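Local structure of trehalose synthase regulatory protein (Candida albicans, 5HUS) at residues 12-17 with 243-248; 18-23 with 68-73; 95-100 with 145-150; 183-188 with 196-201. The protein probably acts as a regulatory subunit of the trehalose synthase complex, with a C-terminal domain related to the trehalose-phosphatases of the HAD superfamily. All blocks are in the same frame, centred on the assembly; numbering follows the deposited sequence.

Contact 1. Residues 12-17 with 243-248; sequences KDWCSV and VAAVLY
Trp14 drives its indole between two side chains of the strand 243-248, and this wedge is the tight part of the contact. The methyl CB of Ala245 sits on one side of the indole plane, offset toward the rim and 3.5 Å from Trp14 CE2. On the opposite side Leu247 CB comes to 3.5 Å from Trp14 CZ2, while Leu247 CD1 makes a CH-pi contact over the face of the six-membered ring, only 6° off its normal. A small alanine leaves room for the flat ring, and the branched leucine covers it, crossing it at about a right angle. CG of Trp14 stands anti to the backbone N (chi1 171°), directed off the helix toward the strand. Trp14 NE1 gives a weak hydrogen bond to Val246 O at 3.1 Å, so the one polar atom of the buried ring finds an acceptor.

Toward solvent the packing is looser. Val17, placed by an inverse gamma turn centred on Ser16, rests its CB 3.8 Å from Ala244 CB, and its CG2 lies 3.9 Å from Ala245 CB; Val17 and Ala244 are both partly exposed.

Val246 faces the other way, onto Leu209 of helix 200-213. A parallel strand with helices packed on both faces is characteristic of a Rossmann-like three-layered alpha/beta sandwich, the core fold of the HAD superfamily to which the domain belongs.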
loop_
_atom_site.group_PDB
_atom_site.type_symbol
_atom_site.label_atom_id
_atom_site.label_comp_id
_atom_site.label_asym_id
_atom_site.label_seq_id
_atom_site.Cartn_x
_atom_site.Cartn_y
_atom_site.Cartn_z
ATOM N N LYS A 12 -4.830 22.450 -1.892
ATOM C CA LYS A 12 -3.959 23.619 -1.824
ATOM C C LYS A 12 -3.773 24.106 -0.393
ATOM O O LYS A 12 -2.709 24.615 -0.040
ATOM C CB LYS A 12 -4.509 24.756 -2.689
ATOM C CG LYS A 12 -4.371 24.519 -4.179
ATOM C CD LYS A 12 -2.927 24.232 -4.553
ATOM C CE LYS A 12 -2.763 24.132 -6.060
ATOM N NZ LYS A 12 -1.344 23.903 -6.455
ATOM N N ASP A 13 -4.811 23.961 0.424
ATOM C CA ASP A 13 -4.702 24.265 1.848
ATOM C C ASP A 13 -3.691 23.335 2.508
ATOM O O ASP A 13 -2.864 23.761 3.311
ATOM C CB ASP A 13 -6.061 24.141 2.538
ATOM C CG ASP A 13 -6.965 25.325 2.254
ATOM O OD1 ASP A 13 -6.444 26.373 1.817
ATOM O OD2 ASP A 13 -8.190 25.206 2.471
ATOM N N TRP A 14 -3.767 22.056 2.158
ATOM C CA TRP A 14 -2.826 21.061 2.660
ATOM C C TRP A 14 -1.394 21.387 2.224
ATOM O O TRP A 14 -0.447 21.210 2.992
ATOM C CB TRP A 14 -3.243 19.662 2.175
ATOM C CG TRP A 14 -2.241 18.582 2.440
ATOM C CD1 TRP A 14 -2.117 17.836 3.579
ATOM C CD2 TRP A 14 -1.229 18.110 1.540
ATOM N NE1 TRP A 14 -1.085 16.937 3.446
ATOM C CE2 TRP A 14 -0.525 17.085 2.204
ATOM C CE3 TRP A 14 -0.844 18.460 0.240
ATOM C CZ2 TRP A 14 0.540 16.408 1.615
ATOM C CZ3 TRP A 14 0.211 17.783 -0.346
ATOM C CH2 TRP A 14 0.891 16.766 0.344
ATOM N N CYS A 15 -1.244 21.879 0.995
ATOM C CA CYS A 15 0.062 22.280 0.467
ATOM C C CYS A 15 0.632 23.517 1.147
ATOM O O CYS A 15 1.818 23.820 1.005
ATOM C CB CYS A 15 -0.026 22.563 -1.035
ATOM S SG CYS A 15 -0.286 21.150 -2.095
ATOM N N SER A 16 -0.215 24.248 1.863
ATOM C CA SER A 16 0.179 25.545 2.404
ATOM C C SER A 16 1.067 25.385 3.632
ATOM O O SER A 16 0.682 25.736 4.748
ATOM C CB SER A 16 -1.057 26.380 2.743
ATOM O OG SER A 16 -0.697 27.725 3.005
ATOM N N VAL A 17 2.260 24.838 3.416
ATOM C CA VAL A 17 3.204 24.604 4.496
ATOM C C VAL A 17 4.612 25.004 4.086
ATOM O O VAL A 17 4.908 25.174 2.903
ATOM C CB VAL A 17 3.232 23.115 4.934
ATOM C CG1 VAL A 17 1.910 22.709 5.562
ATOM C CG2 VAL A 17 3.575 22.215 3.752
ATOM N N VAL A 243 9.606 17.120 6.674
ATOM C CA VAL A 243 8.310 16.916 6.033
ATOM C C VAL A 243 7.220 17.614 6.840
ATOM O O VAL A 243 7.012 17.308 8.015
ATOM C CB VAL A 243 7.976 15.412 5.875
ATOM C CG1 VAL A 243 6.530 15.228 5.417
ATOM C CG2 VAL A 243 8.936 14.760 4.888
ATOM N N ALA A 244 6.532 18.557 6.202
ATOM C CA ALA A 244 5.510 19.357 6.866
ATOM C C ALA A 244 4.093 18.976 6.445
ATOM O O ALA A 244 3.118 19.493 6.990
ATOM C CB ALA A 244 5.753 20.841 6.591
ATOM N N ALA A 245 3.976 18.077 5.470
ATOM C CA ALA A 245 2.668 17.629 5.006
ATOM C C ALA A 245 2.739 16.210 4.470
ATOM O O ALA A 245 3.641 15.888 3.702
ATOM C CB ALA A 245 2.129 18.566 3.934
ATOM N N VAL A 246 1.786 15.375 4.882
ATOM C CA VAL A 246 1.685 13.994 4.397
ATOM C C VAL A 246 0.270 13.720 3.895
ATOM O O VAL A 246 -0.713 14.109 4.533
ATOM C CB VAL A 246 2.044 12.966 5.490
ATOM C CG1 VAL A 246 1.987 11.545 4.929
ATOM C CG2 VAL A 246 3.420 13.250 6.064
ATOM N N LEU A 247 0.168 13.058 2.748
ATOM C CA LEU A 247 -1.126 12.711 2.183
ATOM C C LEU A 247 -1.134 11.238 1.792
ATOM O O LEU A 247 -0.160 10.733 1.241
ATOM C CB LEU A 247 -1.441 13.591 0.965
ATOM C CG LEU A 247 -2.806 13.467 0.273
ATOM C CD1 LEU A 247 -3.171 14.798 -0.373
ATOM C CD2 LEU A 247 -2.845 12.363 -0.784
ATOM N N TYR A 248 -2.232 10.553 2.086
ATOM C CA TYR A 248 -2.405 9.173 1.638
ATOM C C TYR A 248 -3.727 9.050 0.921
ATOM O O TYR A 248 -4.746 9.528 1.421
ATOM C CB TYR A 248 -2.345 8.193 2.819
ATOM C CG TYR A 248 -2.631 6.756 2.441
ATOM C CD1 TYR A 248 -3.934 6.262 2.420
ATOM C CD2 TYR A 248 -1.600 5.895 2.079
ATOM C CE1 TYR A 248 -4.201 4.951 2.054
ATOM C CE2 TYR A 248 -1.856 4.585 1.715
ATOM C CZ TYR A 248 -3.157 4.121 1.708
ATOM O OH TYR A 248 -3.429 2.816 1.365
#

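Contact 2. Residues 18-23 with 68-73; sequences NGKRLI and DTFVYL
The backbones of Arg21 and Ile23 bond to those of Asp68, Phe70 and Tyr72 as in parallel strands: Arg21 N donates to Asp68 O at 2.8 Å, Phe70 N to Arg21 O, Ile23 N to Phe70 O and Tyr72 N to Ile23 O. Next come the side chains. The extended Lys20 chain, its CG beside the backbone N (chi1 -64°), lays its methylenes at the edge of the Phe70 ring, CD 3.5 Å from CE1, before NZ bonds to His212 O. Leu22 CD1 meets Tyr72 CD1 at 3.8 Å, an apolar fit for the buried face. On the face of the sheet that carries Arg21, Asp68 OD2 lies above the guanidinium plane, 3.9 Å from Arg21 NH2; this long salt bridge rests on charge alone. Beside it Arg21 CD passes 3.7 Å from Thr69 OG1, and the beta-branched Ile23 sets CD1 4.0 Å from Thr69 CG2.

Farther out, His212 stacks on Phe70 and bonds through NE2 to Tyr72 OH, which probably helps to position both rings. Helix 200-213 thus covers the face carrying Leu22 and Tyr72, and helices 8-15 and 61-65 cover that of Ile23 and Val71, while strands 243-250 and 93-96 flank the pair.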
loop_
_atom_site.group_PDB
_atom_site.type_symbol
_atom_site.label_atom_id
_atom_site.label_comp_id
_atom_site.label_asym_id
_atom_site.label_seq_id
_atom_site.Cartn_x
_atom_site.Cartn_y
_atom_site.Cartn_z
ATOM N N ASN A 18 5.478 25.141 5.079
ATOM C CA ASN A 18 6.883 25.399 4.835
ATOM C C ASN A 18 7.697 24.133 5.092
ATOM O O ASN A 18 8.008 23.808 6.241
ATOM C CB ASN A 18 7.377 26.546 5.715
ATOM C CG ASN A 18 8.749 27.039 5.310
ATOM O OD1 ASN A 18 9.259 26.687 4.246
ATOM N ND2 ASN A 18 9.352 27.868 6.155
ATOM N N GLY A 19 8.028 23.417 4.020
ATOM C CA GLY A 19 8.761 22.169 4.135
ATOM C C GLY A 19 8.351 21.163 3.074
ATOM O O GLY A 19 7.597 21.490 2.154
ATOM N N LYS A 20 8.848 19.936 3.204
ATOM C CA LYS A 20 8.592 18.891 2.213
ATOM C C LYS A 20 7.170 18.336 2.295
ATOM O O LYS A 20 6.548 18.327 3.360
ATOM C CB LYS A 20 9.596 17.746 2.378
ATOM C CG LYS A 20 11.046 18.120 2.120
ATOM C CD LYS A 20 11.964 16.995 2.592
ATOM C CE LYS A 20 13.428 17.258 2.276
ATOM N NZ LYS A 20 14.288 16.139 2.769
ATOM N N ARG A 21 6.672 17.858 1.159
ATOM C CA ARG A 21 5.353 17.241 1.082
ATOM C C ARG A 21 5.495 15.803 0.604
ATOM O O ARG A 21 6.114 15.552 -0.427
ATOM C CB ARG A 21 4.438 18.015 0.130
ATOM C CG ARG A 21 4.451 19.529 0.338
ATOM C CD ARG A 21 3.848 20.218 -0.874
ATOM N NE ARG A 21 4.082 21.660 -0.893
ATOM C CZ ARG A 21 3.862 22.427 -1.956
ATOM N NH1 ARG A 21 3.413 21.885 -3.081
ATOM N NH2 ARG A 21 4.097 23.731 -1.900
ATOM N N LEU A 22 4.920 14.868 1.360
ATOM C CA LEU A 22 4.994 13.444 1.040
ATOM C C LEU A 22 3.617 12.941 0.653
ATOM O O LEU A 22 2.652 13.103 1.404
ATOM C CB LEU A 22 5.535 12.639 2.228
ATOM C CG LEU A 22 5.531 11.116 2.048
ATOM C CD1 LEU A 22 6.427 10.706 0.890
ATOM C CD2 LEU A 22 5.966 10.450 3.341
ATOM N N ILE A 23 3.526 12.355 -0.538
ATOM C CA ILE A 23 2.258 11.874 -1.059
ATOM C C ILE A 23 2.370 10.397 -1.367
ATOM O O ILE A 23 3.262 9.981 -2.102
ATOM C CB ILE A 23 1.837 12.647 -2.325
ATOM C CG1 ILE A 23 1.607 14.126 -1.974
ATOM C CG2 ILE A 23 0.593 12.031 -2.937
ATOM C CD1 ILE A 23 1.356 15.031 -3.164
ATOM N N ASP A 68 9.916 20.188 -3.774
ATOM C CA ASP A 68 9.703 19.895 -2.361
ATOM C C ASP A 68 8.694 18.771 -2.153
ATOM O O ASP A 68 8.228 18.549 -1.040
ATOM C CB ASP A 68 9.235 21.152 -1.630
ATOM C CG ASP A 68 8.161 21.898 -2.396
ATOM O OD1 ASP A 68 7.575 21.303 -3.327
ATOM O OD2 ASP A 68 7.901 23.076 -2.068
ATOM N N THR A 69 8.366 18.064 -3.228
ATOM C CA THR A 69 7.296 17.078 -3.182
ATOM C C THR A 69 7.808 15.697 -3.579
ATOM O O THR A 69 8.570 15.555 -4.532
ATOM C CB THR A 69 6.131 17.492 -4.103
ATOM O OG1 THR A 69 5.684 18.806 -3.740
ATOM C CG2 THR A 69 4.974 16.515 -3.987
ATOM N N PHE A 70 7.394 14.686 -2.827
ATOM C CA PHE A 70 7.807 13.311 -3.089
ATOM C C PHE A 70 6.573 12.433 -3.207
ATOM O O PHE A 70 5.785 12.330 -2.264
ATOM C CB PHE A 70 8.724 12.804 -1.977
ATOM C CG PHE A 70 9.875 13.720 -1.687
ATOM C CD1 PHE A 70 9.851 14.553 -0.579
ATOM C CD2 PHE A 70 10.968 13.768 -2.535
ATOM C CE1 PHE A 70 10.908 15.407 -0.316
ATOM C CE2 PHE A 70 12.026 14.618 -2.277
ATOM C CZ PHE A 70 11.995 15.440 -1.169
ATOM N N VAL A 71 6.401 11.815 -4.375
ATOM C CA VAL A 71 5.241 10.971 -4.636
ATOM C C VAL A 71 5.642 9.505 -4.677
ATOM O O VAL A 71 6.566 9.140 -5.404
ATOM C CB VAL A 71 4.562 11.343 -5.970
ATOM C CG1 VAL A 71 3.341 10.475 -6.209
ATOM C CG2 VAL A 71 4.180 12.821 -5.965
ATOM N N TYR A 72 4.956 8.683 -3.881
ATOM C CA TYR A 72 5.198 7.235 -3.837
ATOM C C TYR A 72 3.955 6.447 -4.200
ATOM O O TYR A 72 2.855 6.759 -3.746
ATOM C CB TYR A 72 5.676 6.796 -2.446
ATOM C CG TYR A 72 7.120 7.118 -2.204
ATOM C CD1 TYR A 72 7.527 8.429 -1.970
ATOM C CD2 TYR A 72 8.085 6.120 -2.221
ATOM C CE1 TYR A 72 8.860 8.732 -1.771
ATOM C CE2 TYR A 72 9.421 6.413 -2.015
ATOM C CZ TYR A 72 9.801 7.719 -1.798
ATOM O OH TYR A 72 11.128 8.013 -1.584
ATOM N N LEU A 73 4.144 5.427 -5.032
ATOM C CA LEU A 73 3.095 4.458 -5.320
ATOM C C LEU A 73 3.157 3.291 -4.339
ATOM O O LEU A 73 4.221 2.707 -4.140
ATOM C CB LEU A 73 3.238 3.931 -6.747
ATOM C CG LEU A 73 2.327 2.751 -7.086
ATOM C CD1 LEU A 73 0.902 3.233 -7.310
ATOM C CD2 LEU A 73 2.856 1.995 -8.310
#

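Contact 3. Residues 95-100 with 145-150; sequences IAENGN and LDATVR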
loop_
_atom_site.group_PDB
_atom_site.type_symbol
_atom_site.label_atom_id
_atom_site.label_comp_id
_atom_site.label_asym_id
_atom_site.label_seq_id
_atom_site.Cartn_x
_atom_site.Cartn_y
_atom_site.Cartn_z
ATOM N N ILE A 95 6.665 1.400 -3.658
ATOM C CA ILE A 95 6.546 0.495 -2.521
ATOM C C ILE A 95 5.870 -0.775 -3.040
ATOM O O ILE A 95 4.723 -0.729 -3.483
ATOM C CB ILE A 95 5.743 1.120 -1.364
ATOM C CG1 ILE A 95 6.350 2.461 -0.952
ATOM C CG2 ILE A 95 5.749 0.191 -0.166
ATOM C CD1 ILE A 95 5.455 3.271 -0.027
ATOM N N ALA A 96 6.594 -1.894 -3.007
ATOM C CA ALA A 96 6.131 -3.140 -3.619
ATOM C C ALA A 96 5.610 -4.134 -2.590
ATOM O O ALA A 96 6.010 -4.098 -1.425
ATOM C CB ALA A 96 7.256 -3.784 -4.425
ATOM N N GLU A 97 4.729 -5.023 -3.046
ATOM C CA GLU A 97 4.084 -6.035 -2.203
ATOM C C GLU A 97 3.579 -5.431 -0.901
ATOM O O GLU A 97 3.815 -5.953 0.195
ATOM C CB GLU A 97 5.035 -7.208 -1.932
ATOM C CG GLU A 97 5.441 -7.933 -3.218
ATOM C CD GLU A 97 5.990 -9.328 -2.981
ATOM O OE1 GLU A 97 5.465 -10.050 -2.098
ATOM O OE2 GLU A 97 6.940 -9.707 -3.693
ATOM N N ASN A 98 2.895 -4.305 -1.055
ATOM C CA ASN A 98 2.193 -3.626 0.024
ATOM C C ASN A 98 3.102 -3.166 1.153
ATOM O O ASN A 98 2.636 -2.927 2.256
ATOM C CB ASN A 98 1.087 -4.528 0.579
ATOM C CG ASN A 98 0.021 -3.754 1.314
ATOM O OD1 ASN A 98 -0.513 -4.216 2.326
ATOM N ND2 ASN A 98 -0.284 -2.557 0.824
ATOM N N GLY A 99 4.392 -3.023 0.878
ATOM C CA GLY A 99 5.291 -2.508 1.892
ATOM C C GLY A 99 6.540 -3.327 2.154
ATOM O O GLY A 99 7.468 -2.839 2.803
ATOM N N ASN A 100 6.580 -4.560 1.659
ATOM C CA ASN A 100 7.729 -5.431 1.922
ATOM C C ASN A 100 9.024 -4.919 1.294
ATOM O O ASN A 100 10.115 -5.221 1.771
ATOM C CB ASN A 100 7.441 -6.853 1.429
ATOM C CG ASN A 100 6.477 -7.580 2.329
ATOM O OD1 ASN A 100 6.858 -8.077 3.395
ATOM N ND2 ASN A 100 5.212 -7.633 1.918
ATOM N N LEU A 145 4.151 -14.478 -4.527
ATOM C CA LEU A 145 5.140 -13.451 -4.828
ATOM C C LEU A 145 6.355 -13.690 -3.918
ATOM O O LEU A 145 6.558 -14.813 -3.452
ATOM C CB LEU A 145 4.531 -12.057 -4.663
ATOM C CG LEU A 145 3.304 -11.806 -5.558
ATOM C CD1 LEU A 145 2.799 -10.367 -5.478
ATOM C CD2 LEU A 145 3.595 -12.186 -7.016
ATOM N N ASP A 146 7.167 -12.669 -3.659
ATOM C CA ASP A 146 8.385 -12.896 -2.882
ATOM C C ASP A 146 8.138 -12.851 -1.376
ATOM O O ASP A 146 8.840 -13.516 -0.607
ATOM C CB ASP A 146 9.467 -11.885 -3.265
ATOM C CG ASP A 146 9.906 -12.025 -4.712
ATOM O OD1 ASP A 146 9.794 -13.140 -5.260
ATOM O OD2 ASP A 146 10.349 -11.021 -5.304
ATOM N N ALA A 147 7.132 -12.084 -0.955
ATOM C CA ALA A 147 6.855 -11.897 0.470
ATOM C C ALA A 147 5.360 -11.889 0.777
ATOM O O ALA A 147 4.948 -11.555 1.888
ATOM C CB ALA A 147 7.498 -10.601 0.967
ATOM N N THR A 148 4.549 -12.250 -0.212
ATOM C CA THR A 148 3.112 -12.348 -0.012
ATOM C C THR A 148 2.585 -13.541 -0.782
ATOM O O THR A 148 3.192 -13.974 -1.763
ATOM C CB THR A 148 2.366 -11.055 -0.455
ATOM O OG1 THR A 148 2.841 -10.638 -1.734
ATOM C CG2 THR A 148 2.608 -9.929 0.519
ATOM N N VAL A 149 1.477 -14.099 -0.312
ATOM C CA VAL A 149 0.825 -15.199 -1.009
ATOM C C VAL A 149 -0.653 -14.862 -1.119
ATOM O O VAL A 149 -1.261 -14.384 -0.155
ATOM C CB VAL A 149 1.015 -16.553 -0.285
ATOM C CG1 VAL A 149 0.371 -17.683 -1.084
ATOM C CG2 VAL A 149 2.504 -16.844 -0.046
ATOM N N ARG A 150 -1.226 -15.088 -2.295
ATOM C CA ARG A 150 -2.642 -14.806 -2.491
ATOM C C ARG A 150 -3.373 -16.041 -3.010
ATOM O O ARG A 150 -2.971 -16.649 -4.001
ATOM C CB ARG A 150 -2.832 -13.621 -3.442
ATOM C CG ARG A 150 -4.238 -13.039 -3.404
ATOM C CD ARG A 150 -4.366 -11.784 -4.264
ATOM N NE ARG A 150 -3.679 -10.626 -3.696
ATOM C CZ ARG A 150 -4.297 -9.593 -3.132
ATOM N NH1 ARG A 150 -5.621 -9.565 -3.058
ATOM N NH2 ARG A 150 -3.592 -8.580 -2.645
HETATM O O HOH W 1 8.941 -8.523 -4.999
HETATM O O HOH W 2 4.674 -9.741 3.936
#
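The carboxylate of Glu97 is gripped by three donors from the turn at 145-148. Ala147 N gives OE1 a hydrogen bond of 2.9 Å, and Asp146 N gives OE2 one of 3.0 Å, both meeting the carboxylate on its syn side. The Thr148 hydroxyl OG1 adds a 2.7 Å bond to OE1 from above the carboxylate plane, on the face opposite to Ala147 N. With CG beside the backbone N (chi1 -62°) and the chain extended beyond it, glutamate is long enough to span the gap, and its two oxygens match the two neighbouring amides.

The Asp146 carboxylate stands 4.0 Å from Glu97, OD2 to OE2; a water lies within hydrogen-bonding distance of both oxygens, and a salt bridge from Arg79 to Asp146 probably eases the repulsion. Asn100 turns its ND2 back to Glu97 O at 2.8 Å, bracing the loop, while a second water joins Asn100 OD1 to Ala147 O.

Packing completes the contact. Ala147 CB lies 3.5 Å from Asn100 CG, a place where a small side chain fits closely, and Thr148 CG2 approaches Asn100 ND2. Outside, helix 116-136 meets Ala147 through Leu119, helix 200-213 meets Asn100 through Ile200, and strand 192-197 touches Thr148 through Gln196.

Contact 4. Residues 183-188 with 196-201; sequences GVHATL and QKDQIS
His185 and Asp198 both place CG beside the backbone N and anti to the carbonyl carbon (chi1 -79° and -69°), and these torsions bring imidazole and carboxylate together near the open ends of a beta hairpin, strands 184-189 and 192-197. Its backbone is zipped by an antiparallel hydrogen-bonded pair: His185 N donates to Gln196 O, and Gln196 N to His185 O, each at 3.1 Å. Val184 and Lys197 form the adjoining non-hydrogen-bonded pair. One step on, Asp198 N reaches Gly183 O at 2.8 Å.

Gly183 has a positive phi, favourable for glycine, and Lys197 curls past it, bent at chi2 and chi3, with NZ hydrogen-bonded to Asn182 O. From Lys197 to Ile200 the chain makes a type II beta turn, with Gln199 at the N-cap of helix 200-213. Gln196 extends from the other strand to Asn98, its NE2 bonded to OD1.

The imidazole suits its place because it has a nitrogen for each of two acids: NE2 is hydrogen-bonded to Glu180 OE2, and two acids flanking the ring would probably favour its protonated form. His185 ND1 points in the ring plane at the syn lone pair of Asp198 OD1, 2.6 Å away, in an almost straight hydrogen bond (N-H...O angle 169°).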
loop_
_atom_site.group_PDB
_atom_site.type_symbol
_atom_site.label_atom_id
_atom_site.label_comp_id
_atom_site.label_asym_id
_atom_site.label_seq_id
_atom_site.Cartn_x
_atom_site.Cartn_y
_atom_site.Cartn_z
ATOM N N GLY A 183 3.719 -13.010 13.436
ATOM C CA GLY A 183 3.327 -11.695 12.947
ATOM C C GLY A 183 2.842 -11.751 11.510
ATOM O O GLY A 183 3.042 -10.813 10.736
ATOM N N VAL A 184 2.209 -12.865 11.153
ATOM C CA VAL A 184 1.677 -13.070 9.810
ATOM C C VAL A 184 0.186 -13.391 9.895
ATOM O O VAL A 184 -0.231 -14.164 10.751
ATOM C CB VAL A 184 2.424 -14.211 9.082
ATOM C CG1 VAL A 184 1.733 -14.574 7.773
ATOM C CG2 VAL A 184 3.875 -13.820 8.847
ATOM N N HIS A 185 -0.619 -12.781 9.026
ATOM C CA HIS A 185 -2.053 -13.043 9.027
ATOM C C HIS A 185 -2.606 -13.202 7.619
ATOM O O HIS A 185 -2.052 -12.661 6.665
ATOM C CB HIS A 185 -2.812 -11.925 9.741
ATOM C CG HIS A 185 -2.771 -12.029 11.234
ATOM N ND1 HIS A 185 -1.817 -11.392 11.999
ATOM C CD2 HIS A 185 -3.565 -12.699 12.102
ATOM C CE1 HIS A 185 -2.026 -11.663 13.276
ATOM N NE2 HIS A 185 -3.082 -12.452 13.365
ATOM N N ALA A 186 -3.693 -13.961 7.514
ATOM C CA ALA A 186 -4.462 -14.068 6.279
ATOM C C ALA A 186 -5.715 -13.202 6.393
ATOM O O ALA A 186 -6.338 -13.141 7.452
ATOM C CB ALA A 186 -4.828 -15.503 6.007
ATOM N N THR A 187 -6.082 -12.529 5.310
ATOM C CA THR A 187 -7.268 -11.676 5.315
ATOM C C THR A 187 -8.079 -11.918 4.046
ATOM O O THR A 187 -7.515 -12.235 3.003
ATOM C CB THR A 187 -6.889 -10.185 5.415
ATOM O OG1 THR A 187 -5.920 -10.009 6.459
ATOM C CG2 THR A 187 -8.111 -9.336 5.727
ATOM N N LEU A 188 -9.399 -11.791 4.144
ATOM C CA LEU A 188 -10.251 -11.892 2.968
ATOM C C LEU A 188 -10.363 -10.535 2.299
ATOM O O LEU A 188 -10.828 -9.569 2.905
ATOM C CB LEU A 188 -11.645 -12.413 3.329
ATOM C CG LEU A 188 -12.568 -12.600 2.120
ATOM C CD1 LEU A 188 -12.176 -13.846 1.335
ATOM C CD2 LEU A 188 -14.034 -12.656 2.539
ATOM N N GLN A 196 0.023 -11.812 4.507
ATOM C CA GLN A 196 1.117 -10.849 4.598
ATOM C C GLN A 196 1.567 -10.601 6.031
ATOM O O GLN A 196 0.871 -10.951 6.998
ATOM C CB GLN A 196 0.727 -9.505 3.941
ATOM C CG GLN A 196 -0.290 -8.733 4.716
ATOM C CD GLN A 196 -0.497 -7.321 4.177
ATOM O OE1 GLN A 196 -0.866 -6.406 4.909
ATOM N NE2 GLN A 196 -0.270 -7.149 2.893
ATOM N N LYS A 197 2.747 -9.996 6.138
ATOM C CA LYS A 197 3.291 -9.552 7.411
ATOM C C LYS A 197 2.421 -8.464 8.027
ATOM O O LYS A 197 1.994 -7.529 7.345
ATOM C CB LYS A 197 4.719 -9.031 7.229
ATOM C CG LYS A 197 5.804 -9.946 7.763
ATOM C CD LYS A 197 5.706 -10.084 9.273
ATOM C CE LYS A 197 7.036 -9.822 9.961
ATOM N NZ LYS A 197 7.156 -10.579 11.237
ATOM N N ASP A 198 2.173 -8.579 9.328
ATOM C CA ASP A 198 1.360 -7.598 10.047
ATOM C C ASP A 198 1.879 -6.173 9.901
ATOM O O ASP A 198 3.071 -5.919 10.081
ATOM C CB ASP A 198 1.293 -7.946 11.540
ATOM C CG ASP A 198 0.496 -9.196 11.810
ATOM O OD1 ASP A 198 -0.068 -9.771 10.851
ATOM O OD2 ASP A 198 0.419 -9.595 12.988
ATOM N N GLN A 199 0.964 -5.256 9.580
ATOM C CA GLN A 199 1.247 -3.827 9.486
ATOM C C GLN A 199 2.427 -3.484 8.571
ATOM O O GLN A 199 3.098 -2.479 8.772
ATOM C CB GLN A 199 1.485 -3.245 10.889
ATOM C CG GLN A 199 0.227 -3.212 11.753
ATOM C CD GLN A 199 0.443 -2.563 13.115
ATOM O OE1 GLN A 199 1.534 -2.619 13.682
ATOM N NE2 GLN A 199 -0.605 -1.943 13.642
ATOM N N ILE A 200 2.672 -4.295 7.549
ATOM C CA ILE A 200 3.846 -4.043 6.718
ATOM C C ILE A 200 3.665 -2.748 5.899
ATOM O O ILE A 200 4.639 -2.033 5.655
ATOM C CB ILE A 200 4.173 -5.268 5.802
ATOM C CG1 ILE A 200 5.555 -5.114 5.158
ATOM C CG2 ILE A 200 3.090 -5.496 4.756
ATOM C CD1 ILE A 200 6.682 -4.967 6.155
ATOM N N SER A 201 2.432 -2.407 5.532
ATOM C CA SER A 201 2.200 -1.157 4.795
ATOM C C SER A 201 2.456 0.045 5.699
ATOM O O SER A 201 3.000 1.060 5.266
ATOM C CB SER A 201 0.779 -1.103 4.216
ATOM O OG SER A 201 -0.196 -1.075 5.242
#

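Contacts 1 and 2 form one neighbourhood, their centres about 8 Å apart, where adjacent strands 243-250 and 20-26 meet through bonds such as Leu247 N to Leu22 O. The centres of contacts 3 and 4 are about 10 Å apart; this pair lies across the chain's centre and touches through Asn98 and Gln196. Contact 3 links the halves: strand 93-96 belongs to the large mixed sheet beside strand 69-74 of contact 2, whereas strand 149-152 belongs to the four-stranded antiparallel sheet, as does the hairpin of contact 4. Along the chain, contact 1 encloses the others, which follow in series. The antiparallel module is thus inserted within the Rossmann-like core, consistent with the cap of HAD phosphatases.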